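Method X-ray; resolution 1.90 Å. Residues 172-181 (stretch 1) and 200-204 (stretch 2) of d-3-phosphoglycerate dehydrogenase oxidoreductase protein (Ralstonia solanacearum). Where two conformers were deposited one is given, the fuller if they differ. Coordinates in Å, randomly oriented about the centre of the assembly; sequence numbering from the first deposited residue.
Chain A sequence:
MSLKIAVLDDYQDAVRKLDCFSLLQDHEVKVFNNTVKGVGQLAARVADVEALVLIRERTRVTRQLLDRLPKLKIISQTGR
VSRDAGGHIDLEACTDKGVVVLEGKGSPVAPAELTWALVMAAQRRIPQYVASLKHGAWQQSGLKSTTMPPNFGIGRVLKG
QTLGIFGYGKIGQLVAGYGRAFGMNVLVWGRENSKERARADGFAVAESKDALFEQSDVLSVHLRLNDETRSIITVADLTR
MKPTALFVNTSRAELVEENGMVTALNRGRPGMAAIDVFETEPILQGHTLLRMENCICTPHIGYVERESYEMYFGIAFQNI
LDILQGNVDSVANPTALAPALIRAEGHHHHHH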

# COMPACT_ATOMS: atom_id res chain seq x y z
N GLY A 172 -5.08 -7.35 -15.73
CA GLY A 172 -4.04 -6.53 -16.33
C GLY A 172 -4.55 -5.19 -16.82
O GLY A 172 -3.87 -4.18 -16.71
N GLN A 173 -5.77 -5.19 -17.34
CA GLN A 173 -6.41 -3.99 -17.90
C GLN A 173 -6.70 -2.97 -16.79
O GLN A 173 -6.44 -1.77 -16.96
CB GLN A 173 -7.68 -4.41 -18.59
CG GLN A 173 -8.56 -3.25 -19.04
CD GLN A 173 -9.71 -3.71 -19.90
OE1 GLN A 173 -9.99 -4.92 -20.00
NE2 GLN A 173 -10.37 -2.76 -20.56
N LEU A 174 -7.19 -3.44 -15.66
CA LEU A 174 -7.44 -2.55 -14.51
C LEU A 174 -6.15 -1.95 -13.96
O LEU A 174 -6.06 -0.75 -13.66
CB LEU A 174 -8.19 -3.30 -13.42
CG LEU A 174 -9.66 -3.64 -13.72
CD1 LEU A 174 -10.29 -4.40 -12.56
CD2 LEU A 174 -10.50 -2.40 -14.08
N VAL A 175 -5.13 -2.80 -13.79
CA VAL A 175 -3.85 -2.36 -13.28
C VAL A 175 -3.09 -1.44 -14.23
O VAL A 175 -2.48 -0.48 -13.77
CB VAL A 175 -2.95 -3.58 -12.92
CG1 VAL A 175 -1.58 -3.10 -12.50
CG2 VAL A 175 -3.61 -4.37 -11.81
N ALA A 176 -3.18 -1.69 -15.54
CA ALA A 176 -2.72 -0.72 -16.54
C ALA A 176 -3.40 0.67 -16.38
O ALA A 176 -2.73 1.72 -16.50
CB ALA A 176 -2.90 -1.27 -17.97
N GLY A 177 -4.71 0.66 -16.11
CA GLY A 177 -5.48 1.88 -15.85
C GLY A 177 -5.00 2.65 -14.62
O GLY A 177 -4.89 3.88 -14.64
N TYR A 178 -4.71 1.93 -13.53
CA TYR A 178 -4.16 2.55 -12.33
C TYR A 178 -2.83 3.25 -12.61
O TYR A 178 -2.57 4.37 -12.12
CB TYR A 178 -3.95 1.49 -11.22
CG TYR A 178 -5.21 0.76 -10.79
CD1 TYR A 178 -5.13 -0.53 -10.28
CD2 TYR A 178 -6.48 1.37 -10.85
CE1 TYR A 178 -6.27 -1.22 -9.85
CE2 TYR A 178 -7.62 0.68 -10.44
CZ TYR A 178 -7.51 -0.61 -9.94
OH TYR A 178 -8.63 -1.30 -9.52
N GLY A 179 -1.98 2.57 -13.38
CA GLY A 179 -0.69 3.11 -13.79
C GLY A 179 -0.85 4.43 -14.51
O GLY A 179 -0.20 5.40 -14.16
N ARG A 180 -1.75 4.45 -15.49
CA ARG A 180 -2.05 5.66 -16.26
C ARG A 180 -2.55 6.80 -15.35
O ARG A 180 -2.11 7.95 -15.49
CB ARG A 180 -3.08 5.37 -17.36
CG ARG A 180 -3.15 6.44 -18.44
CD ARG A 180 -2.48 6.01 -19.75
NE ARG A 180 -1.03 5.82 -19.64
CZ ARG A 180 -0.24 5.47 -20.65
NH1 ARG A 180 -0.74 5.26 -21.86
NH2 ARG A 180 1.06 5.32 -20.46
N ALA A 181 -3.43 6.47 -14.41
CA ALA A 181 -3.95 7.49 -13.49
C ALA A 181 -2.90 8.00 -12.51
O ALA A 181 -3.01 9.10 -12.01
CB ALA A 181 -5.15 6.98 -12.76
N ALA A 200 -5.86 -0.97 -28.71
CA ALA A 200 -7.20 -0.42 -28.84
C ALA A 200 -7.58 0.46 -27.65
O ALA A 200 -8.35 1.40 -27.81
CB ALA A 200 -8.22 -1.54 -29.01
N ASP A 201 -7.02 0.13 -26.48
CA ASP A 201 -7.22 0.89 -25.24
C ASP A 201 -6.26 2.07 -25.08
O ASP A 201 -6.29 2.77 -24.06
CB ASP A 201 -7.05 -0.04 -24.04
CG ASP A 201 -8.24 -0.93 -23.80
OD1 ASP A 201 -9.32 -0.72 -24.40
OD2 ASP A 201 -8.11 -1.86 -22.99
N GLY A 202 -5.39 2.29 -26.06
CA GLY A 202 -4.48 3.43 -26.06
C GLY A 202 -3.19 3.16 -25.32
O GLY A 202 -2.44 4.09 -25.01
N PHE A 203 -2.90 1.90 -25.03
CA PHE A 203 -1.65 1.56 -24.37
C PHE A 203 -0.58 1.19 -25.38
O PHE A 203 -0.87 0.54 -26.39
CB PHE A 203 -1.85 0.44 -23.34
CG PHE A 203 -2.60 0.88 -22.12
CD1 PHE A 203 -3.93 0.56 -21.94
CD2 PHE A 203 -1.97 1.67 -21.15
CE1 PHE A 203 -4.64 0.99 -20.81
CE2 PHE A 203 -2.67 2.10 -20.01
CZ PHE A 203 -4.00 1.76 -19.85
N ALA A 204 0.64 1.63 -25.10
CA ALA A 204 1.82 1.22 -25.84
C ALA A 204 2.15 -0.25 -25.56
O ALA A 204 1.97 -0.74 -24.44
CB ALA A 204 2.99 2.07 -25.44
O HOH W 1 0.92 3.44 -22.73

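How do the two backbones lie against each other? Residues 172-181 are helical throughout, tied by i to i+4 bonds such as Arg-180 N to Ala-176 O (3.1 Å). The second stretch leaves its own helix at Gly-202 in a Schellman motif. Its positive phi suits glycine, since a CB here would jam against the carbonyl O of Asp-201. The backbones stay well apart, with Ala-176 CA and Phe-203 CA 8.2 Å from each other, so side chains must bridge the gap.

What fills that gap? Phe-203 does most of the work. Its CA-to-CB bond points sideways, but chi1 of -72° (m) swings the ring to the helix, and chi2 of 103° sets its tilt, with a face against Ala-176 CB. There Ala-176 CB sits over one ring face, 4.0 Å from the centroid of Phe-203 and 21° off the normal, a CH-pi contact. The ring packs closely: Phe-203 CZ is 3.7 Å from Ala-176 CB, and Phe-203 CE2 is 3.5 Å from the backbone Ala-176 O.

How does Arg-180 meet the second stretch? Its chi1 is t, but chi2 lies between wells at 105° and chi3 is m, so the chain is not fully extended. In this conformer, one of two deposited, Phe-203 CD2 lies over a face of the guanidinium, 3.9 Å from Arg-180 NH1. Water 1 links the stretches, accepting a weak hydrogen bond from Arg-180 NH1 (2.6 Å to the water O) and another from Ala-204 N (3.0 Å to the same O).

Does Gln-173 bond to Asp-201? It does not: Gln-173 NE2 and Asp-201 OD2 are 3.4 Å apart, but the angle is poor. The CA-to-CB bond of Gln-173 points sideways, but the extended t, t chain brings its amide near the carboxylate, whose OD2 is hydrogen-bonded elsewhere in the structure. No direct hydrogen bond joins the stretches, leaving packing and one water to connect them.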